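Side-chain contacts in cell wall surface anchor family protein (Streptococcus agalactiae serogroup V, PDB 3TW0), which forms the adhesive tip of the group B streptococcal pilus and probably mediates host attachment through a metal-binding von Willebrand factor A-type domain: residues A37-A40 / V41-L44; L307-G311 / N312-K316; A338-F341 / M342-I345; C360-D363 / E364-Y368. The protein carries 2 engineered substitutions. All coordinates share one frame; numbering follows the deposited sequence.

Contact 1: A37-A40 / V41-L44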
loop_
_atom_site.group_PDB
_atom_site.type_symbol
_atom_site.label_atom_id
_atom_site.label_comp_id
_atom_site.label_asym_id
_atom_site.label_seq_id
_atom_site.Cartn_x
_atom_site.Cartn_y
_atom_site.Cartn_z
ATOM N N ALA A 37 16.152 -4.788 -4.491
ATOM C CA ALA A 37 14.957 -5.617 -4.323
ATOM C C ALA A 37 14.806 -6.613 -5.487
ATOM O O ALA A 37 14.583 -7.799 -5.276
ATOM C CB ALA A 37 13.721 -4.731 -4.177
ATOM N N GLY A 38 14.971 -6.137 -6.715
ATOM C CA GLY A 38 14.918 -7.003 -7.872
ATOM C C GLY A 38 15.969 -8.104 -7.864
ATOM O O GLY A 38 15.682 -9.254 -8.245
ATOM N N GLU A 39 17.175 -7.768 -7.402
ATOM C CA GLU A 39 18.253 -8.767 -7.310
ATOM C C GLU A 39 17.982 -9.821 -6.253
ATOM O O GLU A 39 18.225 -11.015 -6.455
ATOM C CB GLU A 39 19.594 -8.069 -7.107
ATOM C CG GLU A 39 20.003 -7.342 -8.402
ATOM C CD GLU A 39 21.325 -6.630 -8.301
ATOM O OE1 GLU A 39 21.816 -6.419 -7.165
ATOM O OE2 GLU A 39 21.869 -6.290 -9.364
ATOM N N ALA A 40 17.429 -9.384 -5.134
ATOM C CA ALA A 40 17.074 -10.300 -4.063
ATOM C C ALA A 40 16.028 -11.289 -4.567
ATOM O O ALA A 40 16.160 -12.499 -4.352
ATOM C CB ALA A 40 16.547 -9.521 -2.869
ATOM N N VAL A 41 14.996 -10.779 -5.239
ATOM C CA VAL A 41 13.984 -11.650 -5.885
ATOM C C VAL A 41 14.612 -12.661 -6.867
ATOM O O VAL A 41 14.362 -13.861 -6.776
ATOM C CB VAL A 41 12.870 -10.830 -6.585
ATOM C CG1 VAL A 41 11.895 -11.762 -7.343
ATOM C CG2 VAL A 41 12.136 -9.977 -5.584
ATOM N N GLU A 42 15.439 -12.181 -7.799
ATOM C CA GLU A 42 16.181 -13.095 -8.690
ATOM C C GLU A 42 16.850 -14.235 -7.918
ATOM O O GLU A 42 16.787 -15.405 -8.333
ATOM C CB GLU A 42 17.255 -12.327 -9.459
ATOM C CG GLU A 42 16.761 -11.739 -10.767
ATOM C CD GLU A 42 17.707 -10.720 -11.376
ATOM O OE1 GLU A 42 18.736 -10.358 -10.759
ATOM O OE2 GLU A 42 17.406 -10.251 -12.492
ATOM N N LYS A 43 17.490 -13.893 -6.801
ATOM C CA LYS A 43 18.224 -14.885 -5.994
ATOM C C LYS A 43 17.255 -15.845 -5.332
ATOM O O LYS A 43 17.518 -17.043 -5.232
ATOM C CB LYS A 43 19.095 -14.213 -4.925
ATOM C CG LYS A 43 20.595 -14.133 -5.240
ATOM C CD LYS A 43 21.076 -12.696 -5.562
ATOM C CE LYS A 43 21.126 -11.785 -4.315
ATOM N NZ LYS A 43 21.637 -12.483 -3.106
ATOM N N LEU A 44 16.117 -15.327 -4.895
ATOM C CA LEU A 44 15.140 -16.192 -4.241
ATOM C C LEU A 44 14.527 -17.186 -5.239
ATOM O O LEU A 44 14.487 -18.397 -4.990
ATOM C CB LEU A 44 14.099 -15.375 -3.484
ATOM C CG LEU A 44 13.103 -16.291 -2.793
ATOM C CD1 LEU A 44 13.636 -16.903 -1.497
ATOM C CD2 LEU A 44 11.903 -15.519 -2.539
#
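V41 meets the carbonyl of A37 one turn back, with its backbone N-H and with a methyl, in the middle of helix 33-48. Among the regular i to i+4 bonds, V41 N and E42 N give nearly straight hydrogen bonds to A37 O and G38 O, K43 N binds E39 O, and L44 N reaches A40 O at 2.9 Å. Methyl and methylene contacts with the same carbonyls follow. A chi1 of 175° puts V41 CG1 anti to the backbone N and leaves CG2 beside that N, 3.3 Å from A37 O. K43 does not extend away from the helix; its chain bends at chi2, chi3 and chi4, which lays CD 3.4 Å from E39 O. Of the charged groups, the E42 side chain runs back past E39, with OE1 4.0 Å from E39 CG, while E39 OE2 and E42 OE1 stay 5.3 Å apart. E42 OE2 makes a salt bridge with K126, which probably offsets the like charge of its neighbour. A37, V41 and L44 form the buried side of the helix and pack on strands 11-18 and 165-172 of the central parallel sheet. The chemistry is thus that of an amphipathic helix, with aliphatic groups against the sheet and carboxylates along its more exposed flank.

Contact 2: L307-G311 / N312-K316; sequences LYFNG and NIRPK
The ring of Y308 and the amide of N312 lie almost parallel, their planes 14° apart, at the point where helix 302-312 ends. A chi1 of -55° sets N312 CG beside the backbone N, which lets ND2 turn back to Y308 O in a hydrogen bond of 3.0 Å, in the carbonyl plane and on a lone pair. The same amide accepts from Q211 N through OD1, so its rotation is fixed from both ends. I313 touches both rings with different atoms. Its CG1 packs 3.7 Å from Y308 CE2, while CB stands over one face of F309 in a CH-pi contact, 4.2 Å from the ring centroid. R314 comes to the edge of the F309 ring instead, its guanidinium turned 77° from the ring plane and NH1 3.5 Å from F309 CE2. N310 OD1 and R314 NH1 are modelled so close that the bond between them is doubtful in detail. F309 O accepts from I313 N and R314 N, which approach from opposite faces of its plane. The contacts imply a helix end secured by polar groups: the asparagine amide and two backbone N-H groups take up the carbonyls of Y308 and F309 in its final turn, while F309 and I313 pack on I320 of the strand that follows.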
loop_
_atom_site.group_PDB
_atom_site.type_symbol
_atom_site.label_atom_id
_atom_site.label_comp_id
_atom_site.label_asym_id
_atom_site.label_seq_id
_atom_site.Cartn_x
_atom_site.Cartn_y
_atom_site.Cartn_z
ATOM N N LEU A 307 -3.751 -5.476 10.927
ATOM C CA LEU A 307 -5.005 -6.067 11.332
ATOM C C LEU A 307 -5.541 -6.970 10.231
ATOM O O LEU A 307 -6.001 -8.089 10.488
ATOM C CB LEU A 307 -6.007 -4.988 11.733
ATOM C CG LEU A 307 -5.776 -4.215 13.035
ATOM C CD1 LEU A 307 -6.668 -2.979 13.057
ATOM C CD2 LEU A 307 -6.004 -5.093 14.307
ATOM N N TYR A 308 -5.450 -6.520 8.981
ATOM C CA TYR A 308 -5.888 -7.378 7.905
ATOM C C TYR A 308 -5.002 -8.621 7.826
ATOM O O TYR A 308 -5.504 -9.739 7.653
ATOM C CB TYR A 308 -5.880 -6.665 6.539
ATOM C CG TYR A 308 -5.894 -7.696 5.463
ATOM C CD1 TYR A 308 -7.083 -8.261 5.034
ATOM C CD2 TYR A 308 -4.700 -8.195 4.963
ATOM C CE1 TYR A 308 -7.092 -9.275 4.082
ATOM C CE2 TYR A 308 -4.687 -9.207 4.019
ATOM C CZ TYR A 308 -5.882 -9.735 3.580
ATOM O OH TYR A 308 -5.824 -10.736 2.635
ATOM N N PHE A 309 -3.692 -8.428 7.952
ATOM C CA PHE A 309 -2.739 -9.536 7.908
ATOM C C PHE A 309 -3.091 -10.560 8.990
ATOM O O PHE A 309 -3.254 -11.752 8.712
ATOM C CB PHE A 309 -1.311 -9.022 8.098
ATOM C CG PHE A 309 -0.252 -10.102 8.047
ATOM C CD1 PHE A 309 0.328 -10.486 6.826
ATOM C CD2 PHE A 309 0.174 -10.738 9.227
ATOM C CE1 PHE A 309 1.305 -11.511 6.783
ATOM C CE2 PHE A 309 1.132 -11.745 9.189
ATOM C CZ PHE A 309 1.715 -12.121 7.978
ATOM N N ASN A 310 -3.228 -10.068 10.221
ATOM C CA ASN A 310 -3.469 -10.934 11.367
ATOM C C ASN A 310 -4.841 -11.596 11.347
ATOM O O ASN A 310 -5.028 -12.656 11.916
ATOM C CB ASN A 310 -3.261 -10.169 12.681
ATOM C CG ASN A 310 -1.788 -9.893 12.978
ATOM O OD1 ASN A 310 -0.908 -10.562 12.443
ATOM N ND2 ASN A 310 -1.516 -8.901 13.837
ATOM N N GLY A 311 -5.803 -10.975 10.690
ATOM C CA GLY A 311 -7.146 -11.521 10.607
ATOM C C GLY A 311 -7.328 -12.568 9.523
ATOM O O GLY A 311 -8.151 -13.480 9.670
ATOM N N ASN A 312 -6.582 -12.447 8.428
ATOM C CA ASN A 312 -6.914 -13.170 7.189
ATOM C C ASN A 312 -5.742 -13.952 6.577
ATOM O O ASN A 312 -5.959 -14.858 5.757
ATOM C CB ASN A 312 -7.501 -12.187 6.137
ATOM C CG ASN A 312 -8.700 -11.397 6.656
ATOM O OD1 ASN A 312 -9.834 -11.829 6.496
ATOM N ND2 ASN A 312 -8.457 -10.229 7.277
ATOM N N ILE A 313 -4.508 -13.596 6.955
ATOM C CA ILE A 313 -3.324 -14.264 6.438
ATOM C C ILE A 313 -2.678 -15.187 7.456
ATOM O O ILE A 313 -2.517 -16.352 7.180
ATOM C CB ILE A 313 -2.220 -13.286 5.958
ATOM C CG1 ILE A 313 -2.782 -12.191 5.041
ATOM C CG2 ILE A 313 -1.046 -14.051 5.318
ATOM C CD1 ILE A 313 -3.320 -12.655 3.711
ATOM N N ARG A 314 -2.273 -14.633 8.597
ATOM C CA ARG A 314 -1.550 -15.373 9.650
ATOM C C ARG A 314 -2.263 -16.670 10.059
ATOM O O ARG A 314 -1.610 -17.699 10.189
ATOM C CB ARG A 314 -1.337 -14.486 10.874
ATOM C CG ARG A 314 -0.441 -15.093 11.943
ATOM C CD ARG A 314 -0.291 -14.153 13.139
ATOM N NE ARG A 314 1.136 -13.960 13.334
ATOM C CZ ARG A 314 1.808 -12.847 13.056
ATOM N NH1 ARG A 314 1.188 -11.761 12.639
ATOM N NH2 ARG A 314 3.114 -12.817 13.242
ATOM N N PRO A 315 -3.599 -16.631 10.231
ATOM C CA PRO A 315 -4.316 -17.886 10.542
ATOM C C PRO A 315 -4.190 -19.024 9.499
ATOM O O PRO A 315 -4.420 -20.180 9.856
ATOM C CB PRO A 315 -5.789 -17.447 10.651
ATOM C CG PRO A 315 -5.760 -15.992 10.929
ATOM C CD PRO A 315 -4.512 -15.466 10.222
ATOM N N LYS A 316 -3.844 -18.717 8.245
ATOM C CA LYS A 316 -3.686 -19.754 7.210
ATOM C C LYS A 316 -2.543 -20.729 7.511
ATOM O O LYS A 316 -2.435 -21.787 6.883
ATOM C CB LYS A 316 -3.501 -19.151 5.815
ATOM C CG LYS A 316 -4.683 -18.346 5.279
ATOM C CD LYS A 316 -6.022 -19.030 5.525
ATOM C CE LYS A 316 -7.150 -18.055 5.278
ATOM N NZ LYS A 316 -8.472 -18.525 5.759
#

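Contact 3: A338-F341 / M342-I345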
loop_
_atom_site.group_PDB
_atom_site.type_symbol
_atom_site.label_atom_id
_atom_site.label_comp_id
_atom_site.label_asym_id
_atom_site.label_seq_id
_atom_site.Cartn_x
_atom_site.Cartn_y
_atom_site.Cartn_z
ATOM N N ALA A 338 8.751 1.532 10.526
ATOM C CA ALA A 338 8.850 0.677 9.337
ATOM C C ALA A 338 9.259 -0.753 9.703
ATOM O O ALA A 338 8.611 -1.681 9.265
ATOM C CB ALA A 338 9.810 1.275 8.319
ATOM N N GLU A 339 10.298 -0.923 10.538
ATOM C CA GLU A 339 10.740 -2.260 11.006
ATOM C C GLU A 339 9.651 -3.011 11.761
ATOM O O GLU A 339 9.377 -4.193 11.484
ATOM C CB GLU A 339 11.972 -2.174 11.928
ATOM C CG GLU A 339 13.080 -1.279 11.429
ATOM C CD GLU A 339 14.419 -1.574 12.093
ATOM O OE1 GLU A 339 14.443 -2.122 13.222
ATOM O OE2 GLU A 339 15.450 -1.265 11.466
ATOM N N LYS A 340 9.078 -2.332 12.755
ATOM C CA LYS A 340 8.006 -2.877 13.537
ATOM C C LYS A 340 6.883 -3.301 12.596
ATOM O O LYS A 340 6.370 -4.393 12.704
ATOM C CB LYS A 340 7.512 -1.840 14.563
ATOM C CG LYS A 340 8.419 -1.704 15.808
ATOM C CD LYS A 340 7.852 -0.632 16.744
ATOM C CE LYS A 340 8.652 -0.535 18.051
ATOM N NZ LYS A 340 8.048 0.508 18.955
ATOM N N PHE A 341 6.523 -2.432 11.647
ATOM C CA PHE A 341 5.493 -2.806 10.676
ATOM C C PHE A 341 5.852 -4.074 9.901
ATOM O O PHE A 341 5.033 -5.006 9.801
ATOM C CB PHE A 341 5.146 -1.677 9.699
ATOM C CG PHE A 341 4.253 -2.154 8.588
ATOM C CD1 PHE A 341 2.936 -2.517 8.853
ATOM C CD2 PHE A 341 4.767 -2.348 7.314
ATOM C CE1 PHE A 341 2.116 -3.014 7.815
ATOM C CE2 PHE A 341 3.971 -2.831 6.285
ATOM C CZ PHE A 341 2.656 -3.160 6.524
ATOM N N MET A 342 7.081 -4.151 9.397
ATOM C CA MET A 342 7.489 -5.318 8.659
ATOM C C MET A 342 7.481 -6.576 9.481
ATOM O O MET A 342 7.056 -7.630 9.000
ATOM C CB MET A 342 8.844 -5.098 7.976
ATOM C CG MET A 342 8.754 -4.193 6.732
ATOM S SD MET A 342 10.368 -3.852 5.968
ATOM C CE MET A 342 10.550 -5.332 5.007
ATOM N N GLN A 343 7.917 -6.447 10.734
ATOM C CA GLN A 343 7.907 -7.547 11.710
ATOM C C GLN A 343 6.479 -7.943 11.977
ATOM O O GLN A 343 6.181 -9.135 12.033
ATOM C CB GLN A 343 8.581 -7.111 13.028
ATOM C CG GLN A 343 10.100 -7.086 12.963
ATOM C CD GLN A 343 10.757 -6.296 14.107
ATOM O OE1 GLN A 343 10.133 -5.449 14.757
ATOM N NE2 GLN A 343 12.035 -6.570 14.336
ATOM N N SER A 344 5.601 -6.939 12.105
ATOM C CA SER A 344 4.153 -7.149 12.337
ATOM C C SER A 344 3.466 -8.008 11.269
ATOM O O SER A 344 2.496 -8.706 11.579
ATOM C CB SER A 344 3.396 -5.819 12.498
ATOM O OG SER A 344 2.998 -5.287 11.224
ATOM N N ILE A 345 3.970 -7.958 10.027
ATOM C CA ILE A 345 3.383 -8.724 8.913
ATOM C C ILE A 345 4.305 -9.845 8.390
ATOM O O ILE A 345 4.322 -10.166 7.185
ATOM C CB ILE A 345 2.904 -7.790 7.774
ATOM C CG1 ILE A 345 4.084 -7.086 7.080
ATOM C CG2 ILE A 345 1.814 -6.803 8.349
ATOM C CD1 ILE A 345 3.721 -6.383 5.690
#
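F341 and I345 are brought together by two different first torsions. In F341 a chi1 of 171° sets the ring anti to the backbone N and directs it down the helix toward its C-terminal end, while in I345 a chi1 of 67° wedges CG1 between the backbone N and the carbonyl carbon. CG1 then stands over one face of the phenyl ring, offset toward the rim, and the side chain crosses the ring at a slant. Its CD1 reaches F341 CZ at 3.5 Å, and CG2 lies 3.8 Å from F341 CE1. The S344 hydroxyl folds back, its OG modelled 2.5 Å from F341 O, too short for the length to be trusted. The same OG is hydrogen-bonded to T306 OG1 of helix 302-312, which ties the two helices together.

Helix 335-344 is the connection of a beta-alpha-beta unit, between strands 319-324 and 352-354 of the parallel sheet in the von Willebrand factor A-type fold. I345 is where helical backbone angles end; its N-H bonds weakly to F341 O and also reaches M342 O.

Earlier in the helix, the i to i+4 bonds are firmer: Q343 N meets E339 O at 2.8 Å and S344 N meets K340 O at 2.7 Å, both nearly along the C=O axis. Q343 CG lies 3.3 Å from E339 O. M342 packs on T172 and Y352, and F341 rests on T305, T306 and P176, the F341 side chain lying about 7 Å from that of T143, a magnesium ligand.

Contact 4: C360-D363 / E364-Y368. Engineered in segment 360-363: C360 (natural residue Lys).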
loop_
_atom_site.group_PDB
_atom_site.type_symbol
_atom_site.label_atom_id
_atom_site.label_comp_id
_atom_site.label_asym_id
_atom_site.label_seq_id
_atom_site.Cartn_x
_atom_site.Cartn_y
_atom_site.Cartn_z
ATOM N N CYS A 360 20.452 -13.745 8.716
ATOM C CA CYS A 360 19.028 -13.844 9.035
ATOM C C CYS A 360 18.279 -14.540 7.869
ATOM O O CYS A 360 17.490 -15.452 8.093
ATOM C CB CYS A 360 18.467 -12.444 9.299
ATOM S SG CYS A 360 16.701 -12.304 9.770
ATOM N N ILE A 361 18.571 -14.132 6.634
ATOM C CA ILE A 361 17.882 -14.679 5.456
ATOM C C ILE A 361 18.244 -16.136 5.182
ATOM O O ILE A 361 17.353 -16.961 4.933
ATOM C CB ILE A 361 18.154 -13.817 4.178
ATOM C CG1 ILE A 361 17.699 -12.371 4.384
ATOM C CG2 ILE A 361 17.539 -14.475 2.918
ATOM C CD1 ILE A 361 18.054 -11.464 3.178
ATOM N N TYR A 362 19.545 -16.454 5.212
ATOM C CA TYR A 362 20.021 -17.842 5.136
ATOM C C TYR A 362 19.331 -18.710 6.184
ATOM O O TYR A 362 18.799 -19.775 5.870
ATOM C CB TYR A 362 21.543 -17.940 5.374
ATOM C CG TYR A 362 22.069 -19.302 5.016
ATOM C CD1 TYR A 362 22.482 -19.578 3.712
ATOM C CD2 TYR A 362 22.092 -20.345 5.955
ATOM C CE1 TYR A 362 22.926 -20.822 3.356
ATOM C CE2 TYR A 362 22.540 -21.611 5.607
ATOM C CZ TYR A 362 22.953 -21.837 4.308
ATOM O OH TYR A 362 23.368 -23.078 3.921
ATOM N N ASP A 363 19.350 -18.254 7.437
ATOM C CA ASP A 363 18.813 -19.065 8.529
ATOM C C ASP A 363 17.349 -19.429 8.347
ATOM O O ASP A 363 16.984 -20.592 8.541
ATOM C CB ASP A 363 19.050 -18.415 9.887
ATOM C CG ASP A 363 20.495 -18.598 10.382
ATOM O OD1 ASP A 363 21.249 -19.439 9.832
ATOM O OD2 ASP A 363 20.873 -17.884 11.334
ATOM N N GLU A 364 16.526 -18.471 7.926
ATOM C CA GLU A 364 15.100 -18.745 7.751
ATOM C C GLU A 364 14.824 -19.718 6.574
ATOM O O GLU A 364 14.018 -20.647 6.712
ATOM C CB GLU A 364 14.293 -17.435 7.656
ATOM C CG GLU A 364 14.633 -16.522 6.445
ATOM C CD GLU A 364 13.849 -15.191 6.434
ATOM O OE1 GLU A 364 13.107 -14.910 7.415
ATOM O OE2 GLU A 364 13.993 -14.416 5.451
ATOM N N LEU A 365 15.525 -19.525 5.447
ATOM C CA LEU A 365 15.310 -20.314 4.232
ATOM C C LEU A 365 15.848 -21.735 4.339
ATOM O O LEU A 365 15.331 -22.659 3.692
ATOM C CB LEU A 365 15.974 -19.646 3.027
ATOM C CG LEU A 365 15.335 -18.364 2.488
ATOM C CD1 LEU A 365 16.245 -17.697 1.499
ATOM C CD2 LEU A 365 13.969 -18.657 1.854
ATOM N N ASN A 366 16.882 -21.898 5.161
ATOM C CA ASN A 366 17.580 -23.178 5.328
ATOM C C ASN A 366 16.683 -24.398 5.566
ATOM O O ASN A 366 16.913 -25.445 4.966
ATOM C CB ASN A 366 18.658 -23.058 6.416
ATOM C CG ASN A 366 19.529 -24.311 6.531
ATOM O OD1 ASN A 366 20.077 -24.820 5.537
ATOM N ND2 ASN A 366 19.663 -24.804 7.756
ATOM N N LYS A 367 15.680 -24.248 6.435
ATOM C CA LYS A 367 14.591 -25.229 6.639
ATOM C C LYS A 367 14.110 -25.953 5.358
ATOM O O LYS A 367 13.922 -27.178 5.360
ATOM C CB LYS A 367 13.400 -24.529 7.313
ATOM C CG LYS A 367 12.034 -25.193 7.089
ATOM C CD LYS A 367 10.885 -24.168 7.087
ATOM C CE LYS A 367 10.312 -23.913 8.481
ATOM N NZ LYS A 367 9.541 -22.644 8.539
ATOM N N TYR A 368 13.903 -25.198 4.278
ATOM C CA TYR A 368 13.358 -25.758 3.041
ATOM C C TYR A 368 14.431 -26.418 2.209
ATOM O O TYR A 368 14.232 -27.512 1.702
ATOM C CB TYR A 368 12.709 -24.672 2.181
ATOM C CG TYR A 368 11.744 -23.764 2.895
ATOM C CD1 TYR A 368 10.513 -24.240 3.340
ATOM C CD2 TYR A 368 12.047 -22.416 3.096
ATOM C CE1 TYR A 368 9.616 -23.403 3.986
ATOM C CE2 TYR A 368 11.158 -21.570 3.741
ATOM C CZ TYR A 368 9.943 -22.073 4.181
ATOM O OH TYR A 368 9.041 -21.249 4.820
#
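The E364 side chain folds against the backbone of I361 in helix 358-366. With chi1 at 63°, the glutamate directs its CG back between its own backbone N and carbonyl carbon, and that methylene lies 3.1 Å from I361 O and 3.5 Å from C360 O. The chain beyond is extended, so that OE2 passes 3.9 Å from I361 CA, alongside the preceding turn. E364 is buried and touches F321 and C353 of the neighbouring strands. I361 turns CG2 to the next turn, where it meets L365 CD1 at 3.8 Å, the two side chains lying side by side and pointing the same way. I361 also packs on V323. Backbone hydrogen bonds run under these contacts, from E364 N to C360 O and from L365 N to I361 O, both 3.2 Å long. Y362 and N366 occupy the exposed side, amide and ring planes 21° apart and N366 OD1 4.0 Å from Y362 CE2. C360, an engineered residue, forms a disulfide with C353 and links the helix covalently to strand 352-354. The chemistry implies a mixed inner face: I361 and E364 pack on the strands and L365 on helix 33-48, and burial of the glutamate could raise its pKa.

The contacts lie on, or at the ends of, helices flanking the central parallel sheet. Contacts 2 and 3 join directly: F309 CE1 lies 3.3 Å from I345 O, and R314 NH1 gives a weak hydrogen bond to S344 O, so the ends of two adjacent helices meet. Contacts 1 and 4 touch where L44 CD1 and L365 CD2 come within 3.8 Å. Contacts 1 and 3 do not meet, their nearest atoms being about 10 Å apart, and both lie in the wider surroundings of the magnesium ion, which is about 11 Å from the A37 side chain and about 10 Å from that of F341. Contacts 2 and 4 lie away from it.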